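Local coordinates for protein regulator of chromosome condensation (PDB 3OF7) that promotes the exchange of GDP for GTP on the GTPases GSP1 and GSP2, controls RNA metabolism and transport, and binds chromatin, at residues 379-384 against 390-395; 291-296 against 353-358; 60-65 against 131-136. All coordinates share one frame; numbering follows the deposited sequence. Where two conformers were deposited one is given.

Contact 1: 379-384 against 390-395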
ATOM      1  N   PHE A 379       4.712  16.994   0.850  1.00 21.21           N
ATOM      2  CA  PHE A 379       4.534  15.755   0.085  1.00 20.45           C
ATOM      3  C   PHE A 379       3.196  15.700  -0.631  1.00 19.77           C
ATOM      4  O   PHE A 379       2.204  16.221  -0.140  1.00 20.16           O
ATOM      5  CB  PHE A 379       4.684  14.517   0.971  1.00 19.90           C
ATOM      6  CG  PHE A 379       6.044  14.380   1.601  1.00 19.71           C
ATOM      7  CD1 PHE A 379       6.192  14.444   2.982  1.00 19.20           C
ATOM      8  CD2 PHE A 379       7.178  14.179   0.812  1.00 18.89           C
ATOM      9  CE1 PHE A 379       7.462  14.308   3.578  1.00 19.72           C
ATOM     10  CE2 PHE A 379       8.441  14.040   1.394  1.00 18.29           C
ATOM     11  CZ  PHE A 379       8.580  14.105   2.779  1.00 17.71           C
ATOM     12  N   LYS A 380       3.174  15.036  -1.782  1.00 19.42           N
ATOM     13  CA  LYS A 380       1.937  14.868  -2.536  1.00 19.18           C
ATOM     14  C   LYS A 380       1.383  13.433  -2.516  1.00 18.63           C
ATOM     15  O   LYS A 380       0.200  13.230  -2.755  1.00 18.24           O
ATOM     16  CB  LYS A 380       2.068  15.422  -3.966  1.00 19.18           C
ATOM     17  CG  LYS A 380       3.152  14.774  -4.823  1.00 20.27           C
ATOM     18  CD  LYS A 380       3.104  15.331  -6.244  1.00 21.90           C
ATOM     19  CE  LYS A 380       4.084  14.624  -7.159  1.00 24.45           C
ATOM     20  NZ  LYS A 380       3.830  14.951  -8.618  1.00 27.04           N
ATOM     21  N   SER A 381       2.240  12.447  -2.238  1.00 18.20           N
ATOM     22  CA  SER A 381       1.797  11.060  -2.041  1.00 17.21           C
ATOM     23  C   SER A 381       2.761  10.325  -1.116  1.00 16.67           C
ATOM     24  O   SER A 381       3.897  10.753  -0.925  1.00 16.09           O
ATOM     25  CB  SER A 381       1.661  10.301  -3.373  1.00 17.73           C
ATOM     26  OG  SER A 381       2.933  10.047  -3.964  1.00 18.40           O
ATOM     27  N   VAL A 382       2.298   9.221  -0.544  1.00 15.76           N
ATOM     28  CA  VAL A 382       3.091   8.456   0.413  1.00 15.24           C
ATOM     29  C   VAL A 382       2.756   6.968   0.265  1.00 15.05           C
ATOM     30  O   VAL A 382       1.639   6.614  -0.102  1.00 14.25           O
ATOM     31  CB  VAL A 382       2.853   8.984   1.864  1.00 15.53           C
ATOM     32  CG1 VAL A 382       1.388   8.824   2.299  1.00 14.57           C
ATOM     33  CG2 VAL A 382       3.802   8.342   2.873  1.00 16.16           C
ATOM     34  N   ALA A 383       3.743   6.112   0.534  1.00 14.45           N
ATOM     35  CA  ALA A 383       3.541   4.674   0.545  1.00 13.93           C
ATOM     36  C   ALA A 383       4.342   4.088   1.698  1.00 13.75           C
ATOM     37  O   ALA A 383       5.349   4.655   2.111  1.00 13.99           O
ATOM     38  CB  ALA A 383       3.983   4.064  -0.765  1.00 13.31           C
ATOM     39  N   ALA A 384       3.891   2.947   2.200  1.00 13.39           N
ATOM     40  CA  ALA A 384       4.541   2.287   3.329  1.00 13.16           C
ATOM     41  C   ALA A 384       4.593   0.798   3.082  1.00 12.99           C
ATOM     42  O   ALA A 384       3.604   0.210   2.612  1.00 12.59           O
ATOM     43  CB  ALA A 384       3.783   2.581   4.616  1.00 13.18           C
ATOM     44  N   VAL A 390       8.115   5.461   1.679  1.00 13.15           N
ATOM     45  CA  VAL A 390       8.582   6.321   0.606  1.00 13.41           C
ATOM     46  C   VAL A 390       7.509   7.382   0.389  1.00 13.89           C
ATOM     47  O   VAL A 390       6.328   7.057   0.233  1.00 14.07           O
ATOM     48  CB  VAL A 390       8.827   5.537  -0.715  1.00 13.49           C
ATOM     49  CG1 VAL A 390       9.331   6.471  -1.830  1.00 13.66           C
ATOM     50  CG2 VAL A 390       9.805   4.384  -0.504  1.00 11.41           C
ATOM     51  N   ALA A 391       7.920   8.648   0.408  1.00 14.32           N
ATOM     52  CA  ALA A 391       7.016   9.764   0.113  1.00 14.52           C
ATOM     53  C   ALA A 391       7.526  10.563  -1.087  1.00 15.03           C
ATOM     54  O   ALA A 391       8.731  10.605  -1.349  1.00 15.09           O
ATOM     55  CB  ALA A 391       6.866  10.666   1.334  1.00 14.33           C
ATOM     56  N   VAL A 392       6.608  11.193  -1.814  1.00 15.48           N
ATOM     57  CA  VAL A 392       6.985  11.975  -2.994  1.00 15.79           C
ATOM     58  C   VAL A 392       6.725  13.445  -2.731  1.00 16.03           C
ATOM     59  O   VAL A 392       5.589  13.838  -2.450  1.00 16.12           O
ATOM     60  CB  VAL A 392       6.218  11.529  -4.254  1.00 15.87           C
ATOM     61  CG1 VAL A 392       6.697  12.327  -5.477  1.00 15.83           C
ATOM     62  CG2 VAL A 392       6.416  10.050  -4.490  1.00 15.47           C
ATOM     63  N   ALA A 393       7.783  14.248  -2.802  1.00 16.54           N
ATOM     64  CA  ALA A 393       7.663  15.689  -2.608  1.00 16.92           C
ATOM     65  C   ALA A 393       6.845  16.301  -3.733  1.00 17.21           C
ATOM     66  O   ALA A 393       6.710  15.712  -4.795  1.00 16.82           O
ATOM     67  CB  ALA A 393       9.051  16.348  -2.539  1.00 16.71           C
ATOM     68  N   GLN A 394       6.320  17.503  -3.514  1.00 18.51           N
ATOM     69  CA  GLN A 394       5.533  18.166  -4.556  1.00 19.80           C
ATOM     70  C   GLN A 394       6.313  18.275  -5.875  1.00 19.66           C
ATOM     71  O   GLN A 394       5.725  18.159  -6.950  1.00 19.49           O
ATOM     72  CB  GLN A 394       5.034  19.535  -4.082  1.00 20.34           C
ATOM     73  CG  GLN A 394       3.927  19.458  -3.025  0.90 23.08           C
ATOM     74  CD  GLN A 394       3.468  20.827  -2.537  0.70 26.46           C
ATOM     75  OE1 GLN A 394       4.170  21.828  -2.692  0.80 28.19           O
ATOM     76  NE2 GLN A 394       2.286  20.870  -1.935  0.80 28.14           N
ATOM     77  N   ASN A 395       7.634  18.442  -5.784  1.00 19.92           N
ATOM     78  CA  ASN A 395       8.485  18.594  -6.979  1.00 19.74           C
ATOM     79  C   ASN A 395       8.899  17.287  -7.686  1.00 19.53           C
ATOM     80  O   ASN A 395       9.665  17.320  -8.650  1.00 19.03           O
ATOM     81  CB  ASN A 395       9.701  19.502  -6.685  1.00 20.16           C
ATOM     82  CG  ASN A 395      10.777  18.829  -5.824  1.00 20.81           C
ATOM     83  OD1 ASN A 395      10.574  17.755  -5.248  1.00 21.93           O
ATOM     84  ND2 ASN A 395      11.935  19.475  -5.732  1.00 19.48           N
TER
HETATM   85  O   HOH W   1       0.617  18.748  -1.718  1.00 41.33           O

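Contact 2: 291-296 against 353-358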
ATOM      1  N   VAL A 291      -4.788   6.392  18.249  1.00 21.88           N
ATOM      2  CA  VAL A 291      -6.008   6.731  18.992  1.00 23.52           C
ATOM      3  C   VAL A 291      -5.795   7.034  20.479  1.00 24.80           C
ATOM      4  O   VAL A 291      -6.665   7.623  21.122  1.00 25.32           O
ATOM      5  CB  VAL A 291      -7.091   5.632  18.850  1.00 23.26           C
ATOM      6  CG1 VAL A 291      -7.654   5.619  17.434  1.00 22.97           C
ATOM      7  CG2 VAL A 291      -6.541   4.262  19.249  1.00 23.22           C
ATOM      8  N   SER A 292      -4.645   6.647  21.019  1.00 25.63           N
ATOM      9  CA  SER A 292      -4.438   6.695  22.467  1.00 27.21           C
ATOM     10  C   SER A 292      -2.963   6.841  22.809  1.00 27.37           C
ATOM     11  O   SER A 292      -2.101   6.291  22.122  1.00 27.45           O
ATOM     12  CB  SER A 292      -4.993   5.412  23.099  1.00 26.98           C
ATOM     13  OG  SER A 292      -4.659   5.315  24.470  1.00 29.46           O
ATOM     14  N   GLU A 293      -2.675   7.565  23.884  1.00 27.77           N
ATOM     15  CA  GLU A 293      -1.302   7.684  24.367  1.00 28.43           C
ATOM     16  C   GLU A 293      -0.837   6.380  25.005  1.00 28.81           C
ATOM     17  O   GLU A 293       0.359   6.131  25.118  1.00 29.12           O
ATOM     18  CB  GLU A 293      -1.171   8.831  25.374  1.00 28.27           C
ATOM     19  CG  GLU A 293      -1.309  10.214  24.762  1.00 29.21           C
ATOM     20  CD  GLU A 293      -0.677  11.317  25.606  0.80 29.87           C
ATOM     21  OE1 GLU A 293      -0.854  12.506  25.258  0.80 31.12           O
ATOM     22  OE2 GLU A 293       0.007  11.007  26.608  0.80 29.42           O
ATOM     23  N   ASP A 294      -1.791   5.555  25.421  1.00 29.61           N
ATOM     24  CA  ASP A 294      -1.483   4.316  26.125  1.00 30.40           C
ATOM     25  C   ASP A 294      -1.084   3.217  25.145  1.00 30.37           C
ATOM     26  O   ASP A 294      -1.865   2.845  24.267  1.00 30.69           O
ATOM     27  CB  ASP A 294      -2.669   3.889  26.996  1.00 31.02           C
ATOM     28  CG  ASP A 294      -2.897   4.830  28.176  0.70 32.62           C
ATOM     29  OD1 ASP A 294      -1.920   5.452  28.656  0.90 34.42           O
ATOM     30  OD2 ASP A 294      -4.057   4.944  28.628  0.80 34.71           O
ATOM     31  N   VAL A 295       0.154   2.738  25.291  1.00 29.88           N
ATOM     32  CA  VAL A 295       0.728   1.695  24.445  1.00 29.68           C
ATOM     33  C   VAL A 295       0.868   0.421  25.275  1.00 29.74           C
ATOM     34  O   VAL A 295       1.572   0.407  26.296  1.00 29.65           O
ATOM     35  CB  VAL A 295       2.105   2.118  23.875  1.00 29.60           C
ATOM     36  CG1 VAL A 295       2.836   0.938  23.240  1.00 30.16           C
ATOM     37  CG2 VAL A 295       1.937   3.226  22.857  1.00 29.47           C
ATOM     38  N   GLU A 296       0.189  -0.638  24.839  1.00 29.11           N
ATOM     39  CA  GLU A 296       0.133  -1.890  25.598  1.00 28.86           C
ATOM     40  C   GLU A 296       0.279  -3.098  24.686  1.00 28.43           C
ATOM     41  O   GLU A 296      -0.302  -3.135  23.596  1.00 27.78           O
ATOM     42  CB  GLU A 296      -1.184  -1.989  26.371  1.00 28.92           C
ATOM     43  CG  GLU A 296      -1.297  -1.035  27.553  1.00 30.10           C
ATOM     44  N   PRO A 353       8.334  13.677  20.739  1.00 28.32           N
ATOM     45  CA  PRO A 353       7.393  14.347  21.636  1.00 28.09           C
ATOM     46  C   PRO A 353       7.348  13.700  23.020  1.00 28.27           C
ATOM     47  O   PRO A 353       7.862  12.588  23.201  1.00 27.97           O
ATOM     48  CB  PRO A 353       6.052  14.185  20.918  1.00 28.14           C
ATOM     49  CG  PRO A 353       6.218  12.987  20.056  1.00 28.07           C
ATOM     50  CD  PRO A 353       7.649  12.989  19.629  1.00 28.27           C
ATOM     51  N   GLU A 354       6.753  14.404  23.987  1.00 27.99           N
ATOM     52  CA  GLU A 354       6.697  13.934  25.372  1.00 27.68           C
ATOM     53  C   GLU A 354       5.808  12.700  25.560  1.00 27.17           C
ATOM     54  O   GLU A 354       5.985  11.947  26.522  1.00 27.63           O
ATOM     55  CB  GLU A 354       6.251  15.064  26.314  1.00 27.73           C
ATOM     56  CG  GLU A 354       7.383  16.010  26.739  0.80 27.92           C
ATOM     57  CD  GLU A 354       7.009  16.902  27.923  0.80 28.60           C
ATOM     58  OE1 GLU A 354       5.964  16.652  28.570  0.90 26.60           O
ATOM     59  OE2 GLU A 354       7.776  17.852  28.207  0.80 28.59           O
ATOM     60  N   TYR A 355       4.869  12.483  24.643  1.00 26.59           N
ATOM     61  CA  TYR A 355       3.997  11.302  24.693  1.00 25.65           C
ATOM     62  C   TYR A 355       4.617  10.065  24.019  1.00 24.94           C
ATOM     63  O   TYR A 355       3.950   9.043  23.865  1.00 24.91           O
ATOM     64  CB  TYR A 355       2.606  11.600  24.109  1.00 25.42           C
ATOM     65  CG  TYR A 355       2.630  12.224  22.732  1.00 25.82           C
ATOM     66  CD1 TYR A 355       2.613  13.609  22.582  1.00 26.51           C
ATOM     67  CD2 TYR A 355       2.672  11.433  21.577  1.00 25.05           C
ATOM     68  CE1 TYR A 355       2.646  14.199  21.320  1.00 27.08           C
ATOM     69  CE2 TYR A 355       2.704  12.015  20.300  1.00 25.08           C
ATOM     70  CZ  TYR A 355       2.687  13.400  20.183  1.00 27.20           C
ATOM     71  OH  TYR A 355       2.719  14.007  18.942  1.00 26.77           O
ATOM     72  N   THR A 356       5.883  10.165  23.621  1.00 24.20           N
ATOM     73  CA  THR A 356       6.628   9.014  23.102  1.00 23.76           C
ATOM     74  C   THR A 356       6.594   7.911  24.161  1.00 23.69           C
ATOM     75  O   THR A 356       6.852   8.176  25.341  1.00 23.18           O
ATOM     76  CB  THR A 356       8.096   9.386  22.777  1.00 23.85           C
ATOM     77  OG1 THR A 356       8.129  10.354  21.717  1.00 24.04           O
ATOM     78  CG2 THR A 356       8.900   8.171  22.346  1.00 23.37           C
ATOM     79  N   TYR A 357       6.245   6.695  23.746  1.00 22.71           N
ATOM     80  CA  TYR A 357       6.226   5.558  24.655  1.00 22.78           C
ATOM     81  C   TYR A 357       7.630   4.998  24.847  1.00 22.82           C
ATOM     82  O   TYR A 357       8.320   4.674  23.871  1.00 22.36           O
ATOM     83  CB  TYR A 357       5.278   4.454  24.168  1.00 23.05           C
ATOM     84  CG  TYR A 357       5.505   3.117  24.859  1.00 23.77           C
ATOM     85  CD1 TYR A 357       5.030   2.884  26.151  1.00 24.46           C
ATOM     86  CD2 TYR A 357       6.222   2.101  24.228  1.00 25.51           C
ATOM     87  CE1 TYR A 357       5.250   1.664  26.793  1.00 24.93           C
ATOM     88  CE2 TYR A 357       6.445   0.875  24.857  1.00 26.26           C
ATOM     89  CZ  TYR A 357       5.957   0.666  26.137  1.00 26.83           C
ATOM     90  OH  TYR A 357       6.185  -0.549  26.750  1.00 27.55           O
ATOM     91  N   LYS A 358       8.036   4.898  26.113  1.00 22.58           N
ATOM     92  CA  LYS A 358       9.294   4.273  26.508  1.00 22.47           C
ATOM     93  C   LYS A 358       8.968   3.026  27.326  1.00 22.06           C
ATOM     94  O   LYS A 358       8.062   3.050  28.158  1.00 22.01           O
ATOM     95  CB  LYS A 358      10.153   5.233  27.340  1.00 22.83           C
ATOM     96  CG  LYS A 358      10.762   6.392  26.563  1.00 24.22           C
ATOM     97  CD  LYS A 358      11.583   7.307  27.478  1.00 26.42           C
ATOM     98  CE  LYS A 358      11.784   8.671  26.839  1.00 29.42           C
ATOM     99  NZ  LYS A 358      12.682   9.577  27.630  1.00 31.08           N
TER
HETATM  100  O   HOH W   2       3.355  -1.087  27.505  1.00 42.08           O

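Contact 3: 60-65 against 131-136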
ATOM      1  N   PRO A  60      13.458  -3.121 -17.034  1.00 18.66           N
ATOM      2  CA  PRO A  60      13.491  -3.251 -18.494  1.00 19.01           C
ATOM      3  C   PRO A  60      12.366  -4.121 -19.060  1.00 19.45           C
ATOM      4  O   PRO A  60      12.174  -4.146 -20.273  1.00 19.73           O
ATOM      5  CB  PRO A  60      14.858  -3.889 -18.760  1.00 19.28           C
ATOM      6  CG  PRO A  60      15.128  -4.720 -17.540  1.00 19.04           C
ATOM      7  CD  PRO A  60      14.428  -4.022 -16.375  1.00 18.41           C
ATOM      8  N   PHE A  61      11.633  -4.819 -18.196  1.00 19.28           N
ATOM      9  CA  PHE A  61      10.511  -5.661 -18.631  1.00 19.33           C
ATOM     10  C   PHE A  61       9.195  -4.879 -18.723  1.00 18.80           C
ATOM     11  O   PHE A  61       8.163  -5.412 -19.155  1.00 18.57           O
ATOM     12  CB  PHE A  61      10.377  -6.880 -17.712  1.00 19.35           C
ATOM     13  CG  PHE A  61      11.626  -7.707 -17.644  1.00 21.25           C
ATOM     14  CD1 PHE A  61      12.021  -8.482 -18.738  1.00 22.04           C
ATOM     15  CD2 PHE A  61      12.432  -7.683 -16.512  1.00 21.75           C
ATOM     16  CE1 PHE A  61      13.196  -9.233 -18.696  1.00 22.46           C
ATOM     17  CE2 PHE A  61      13.613  -8.441 -16.457  1.00 22.29           C
ATOM     18  CZ  PHE A  61      13.989  -9.218 -17.553  1.00 22.92           C
ATOM     19  N   LEU A  62       9.247  -3.613 -18.318  1.00 18.43           N
ATOM     20  CA  LEU A  62       8.088  -2.726 -18.347  1.00 18.25           C
ATOM     21  C   LEU A  62       8.408  -1.435 -19.093  1.00 18.61           C
ATOM     22  O   LEU A  62       8.193  -0.343 -18.560  1.00 17.97           O
ATOM     23  CB  LEU A  62       7.607  -2.417 -16.918  1.00 18.01           C
ATOM     24  CG  LEU A  62       7.223  -3.641 -16.075  1.00 17.00           C
ATOM     25  CD1 LEU A  62       7.106  -3.277 -14.588  1.00 15.67           C
ATOM     26  CD2 LEU A  62       5.942  -4.262 -16.592  1.00 15.56           C
ATOM     27  N   PRO A  63       8.914  -1.547 -20.338  1.00 19.53           N
ATOM     28  CA  PRO A  63       9.356  -0.312 -20.994  1.00 20.31           C
ATOM     29  C   PRO A  63       8.181   0.625 -21.262  1.00 20.84           C
ATOM     30  O   PRO A  63       7.116   0.178 -21.693  1.00 20.73           O
ATOM     31  CB  PRO A  63      10.000  -0.810 -22.297  1.00 20.49           C
ATOM     32  CG  PRO A  63       9.331  -2.107 -22.580  1.00 20.55           C
ATOM     33  CD  PRO A  63       8.978  -2.711 -21.241  1.00 19.75           C
ATOM     34  N   ARG A  64       8.388   1.905 -20.970  1.00 21.38           N
ATOM     35  CA  ARG A  64       7.363   2.941 -21.060  1.00 22.89           C
ATOM     36  C   ARG A  64       6.689   3.042 -22.431  1.00 23.57           C
ATOM     37  O   ARG A  64       5.493   3.352 -22.518  1.00 23.49           O
ATOM     38  CB  ARG A  64       7.996   4.289 -20.705  1.00 23.11           C
ATOM     39  CG  ARG A  64       7.032   5.454 -20.578  1.00 25.27           C
ATOM     40  CD  ARG A  64       7.783   6.775 -20.409  1.00 28.49           C
ATOM     41  NE  ARG A  64       8.385   7.216 -21.667  1.00 32.29           N
ATOM     42  CZ  ARG A  64       9.678   7.130 -21.981  0.80 33.36           C
ATOM     43  NH1 ARG A  64      10.568   6.624 -21.128  0.80 33.91           N
ATOM     44  NH2 ARG A  64      10.086   7.566 -23.163  1.00 34.36           N
ATOM     45  N   ASP A  65       7.459   2.782 -23.487  1.00 24.05           N
ATOM     46  CA  ASP A  65       6.983   2.946 -24.862  0.50 24.39           C
ATOM     47  C   ASP A  65       6.217   1.731 -25.390  1.00 24.35           C
ATOM     48  O   ASP A  65       5.600   1.800 -26.452  1.00 24.86           O
ATOM     49  CB  ASP A  65       8.144   3.315 -25.803  0.50 24.29           C
ATOM     50  CG  ASP A  65       9.033   2.125 -26.147  0.50 24.83           C
ATOM     51  OD2 ASP A  65       9.202   1.213 -25.309  0.50 25.26           O
ATOM     52  N   SER A 131       9.904 -14.018 -11.549  1.00 23.70           N
ATOM     53  CA  SER A 131      10.734 -12.818 -11.429  1.00 22.97           C
ATOM     54  C   SER A 131      10.661 -11.902 -12.659  1.00 22.65           C
ATOM     55  O   SER A 131      11.230 -10.803 -12.656  1.00 22.38           O
ATOM     56  CB  SER A 131      12.188 -13.192 -11.111  1.00 23.09           C
ATOM     57  OG  SER A 131      12.772 -13.937 -12.164  1.00 24.00           O
ATOM     58  N   THR A 132       9.964 -12.347 -13.699  1.00 21.78           N
ATOM     59  CA  THR A 132       9.809 -11.542 -14.908  1.00 21.42           C
ATOM     60  C   THR A 132       8.361 -11.083 -15.037  1.00 20.80           C
ATOM     61  O   THR A 132       7.456 -11.920 -15.149  1.00 20.82           O
ATOM     62  CB  THR A 132      10.261 -12.299 -16.186  1.00 21.57           C
ATOM     63  OG1 THR A 132      11.619 -12.737 -16.031  1.00 21.87           O
ATOM     64  CG2 THR A 132      10.165 -11.391 -17.430  1.00 21.66           C
ATOM     65  N   PRO A 133       8.136  -9.754 -15.004  1.00 20.28           N
ATOM     66  CA  PRO A 133       6.802  -9.204 -15.174  1.00 20.12           C
ATOM     67  C   PRO A 133       6.200  -9.681 -16.480  1.00 19.97           C
ATOM     68  O   PRO A 133       6.875  -9.658 -17.508  1.00 19.82           O
ATOM     69  CB  PRO A 133       7.053  -7.695 -15.244  1.00 20.18           C
ATOM     70  CG  PRO A 133       8.254  -7.502 -14.414  1.00 20.11           C
ATOM     71  CD  PRO A 133       9.120  -8.695 -14.711  1.00 20.20           C
ATOM     72  N   ALA A 134       4.951 -10.123 -16.426  1.00 19.95           N
ATOM     73  CA  ALA A 134       4.243 -10.579 -17.620  1.00 20.01           C
ATOM     74  C   ALA A 134       2.748 -10.381 -17.430  1.00 20.20           C
ATOM     75  O   ALA A 134       2.267 -10.264 -16.293  1.00 20.07           O
ATOM     76  CB  ALA A 134       4.570 -12.056 -17.919  1.00 19.69           C
ATOM     77  N   LYS A 135       2.011 -10.370 -18.540  1.00 20.40           N
ATOM     78  CA  LYS A 135       0.574 -10.128 -18.501  1.00 20.77           C
ATOM     79  C   LYS A 135      -0.205 -11.367 -18.109  1.00 20.78           C
ATOM     80  O   LYS A 135       0.100 -12.471 -18.565  1.00 21.06           O
ATOM     81  CB  LYS A 135       0.067  -9.619 -19.850  1.00 20.81           C
ATOM     82  CG  LYS A 135       0.445  -8.172 -20.155  1.00 21.90           C
ATOM     83  CD  LYS A 135      -0.033  -7.720 -21.533  1.00 23.13           C
ATOM     84  CE  LYS A 135       0.907  -8.197 -22.642  1.00 24.73           C
ATOM     85  NZ  LYS A 135       0.450  -7.758 -24.001  1.00 25.38           N
ATOM     86  N   ILE A 136      -1.208 -11.167 -17.259  1.00 20.70           N
ATOM     87  CA  ILE A 136      -2.252 -12.159 -17.032  1.00 21.27           C
ATOM     88  C   ILE A 136      -3.070 -12.219 -18.329  1.00 21.95           C
ATOM     89  O   ILE A 136      -3.409 -11.171 -18.895  1.00 21.99           O
ATOM     90  CB  ILE A 136      -3.157 -11.771 -15.827  1.00 21.01           C
ATOM     91  CG1 ILE A 136      -2.348 -11.773 -14.521  1.00 19.86           C
ATOM     92  CG2 ILE A 136      -4.377 -12.702 -15.712  1.00 20.19           C
ATOM     93  CD1 ILE A 136      -3.127 -11.295 -13.305  1.00 18.97           C
TER

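Contact 1: 379-384 against 390-395
The methyl group of A391 sits over one face of the F379 ring. Its CB is 3.7 Å from the ring centroid and 17° off the ring normal, a CH-pi contact displaced toward the rim. With chi1 at -62°, F379 CG lies beside the backbone N and opposite the carbonyl carbon, which carries the ring over A391. The backbone of V392 and A393 runs past the edge of the ring. V382 CG2 meets A391 CB from the other strand on the same side of the sheet, at 4.1 Å. S381 and V392 occupy the other face, where S381 OG touches V392 CG2 at 3.5 Å.

These residues belong to the hairpin of strands 379-384 and 388-393, the two innermost strands of one blade of the RCC1 beta-propeller. V392 O accepts from K380 N (2.8 Å) and V392 N donates to S381 O, so two successive residues bond to V392 at a beta bulge, which shifts the register by one residue between F379 and S381. A383 and V390 form a hydrogen-bonded pair further along. V392 also packs on I434 and V437 of the neighbouring blade, while F379 reaches L328 on the other side. The extended chain of K380 passes across V392, with CE 3.9 Å from CG1. Beyond the bulge, a water accepts from Q394 NE2 at 2.7 Å and makes a weak bond to F379 O.

Contact 2: 291-296 against 353-358
V295 and Y357 meet twice: a water joins V295 O to Y357 OH, and V295 CG1 lies on the tyrosine ring. The water donates to V295 O at 2.6 Å and also bonds Y357 OH at 3.0 Å. It therefore ties the far end of the tyrosine to the backbone of the very residue that covers its ring. V295 CG1 lies over one face of the Y357 ring, 3.8 Å from the centroid and 15° off the normal. This is a CH-pi contact, offset toward the rim. The CB of V295 also rests on the ring, 3.7 Å from Y357 CG, and CG2 reaches back to Y357 CB. The Y357 ring is swung opposite its own backbone N (chi1 164°), which presents a ring face to V295. With an alanine at Y357, V295 CG1 and CB are likely to lose the ring face they rest on, and the water bound to V295 O its hydroxyl partner.

The second pair is E293 and Y355. The extended chain of E293 crosses Y355 at about a right angle, and its carboxylate carbon CD lies 3.6 Å from Y355 CB. Y355 OH is hydrogen-bonded to T371 OG1. A type I turn from P353 to T356 shapes 353-358, and P353 O accepts from both the N and OG1 of T356.

The contact lies on the surface of the propeller. It joins the loop between strands 278-281 and 300-302, in RCC1 repeat 5, to the segment of repeat 6 that enters strand 357-358. That strand pairs with strand 364-368, whose P368 touches V295 and whose V367 touches Y355.

Contact 3: 60-65 against 131-136
This is a small apolar contact between two connecting segments of the beta-propeller, one from RCC1 repeat 1 and one from repeat 2. Residues 60-65 form part of the loop from strand 56-58 to strand 69-74. Residues 131-136 lead from helix 128-131 into strand 134-135, the outermost strand of its four-stranded blade.

F61 and P133 face each other, their CA atoms 6.2 Å apart. F61 CB meets P133 CD at 3.7 Å, and the two side chains cross at about a right angle. L62 adds a second touch on the same proline, through CD2 to P133 CB at 3.9 Å. Both L62 and P133 also rest on W91 of strand 88-92, so the join is backed by the blade itself. The hydroxyl of T132 is turned to E128 O, and that bond probably helps fix which branch of the threonine meets the phenylalanine.

The F61 ring lies between two residues. P60 CG is over one face, offset toward the rim. T132 CG2, placed opposite the threonine's backbone N, covers the other. This methyl stands 4.0 Å from the ring centroid, 21° off the normal, and its shortest approach is 3.7 Å to F61 CD1.

From the N terminus, contact 3 comes first. It closes a loop of 65 residues, from 66 to 130, and joins repeats 1 and 2. Contact 2 follows, closing 56 residues between 297 and 352 and linking repeats 5 and 6. Contact 1 is the most local, with five residues between its segments. It forms the inner hairpin of a later blade. The three lie in series along the chain, so none nests in or crosses another. Contacts 2 and 3 sit on opposite sides of the chain's centre, with their own centres about 44 Å apart. Contact 1 is more central, its centre about 26 Å from that of contact 2 and 24 Å from that of contact 3.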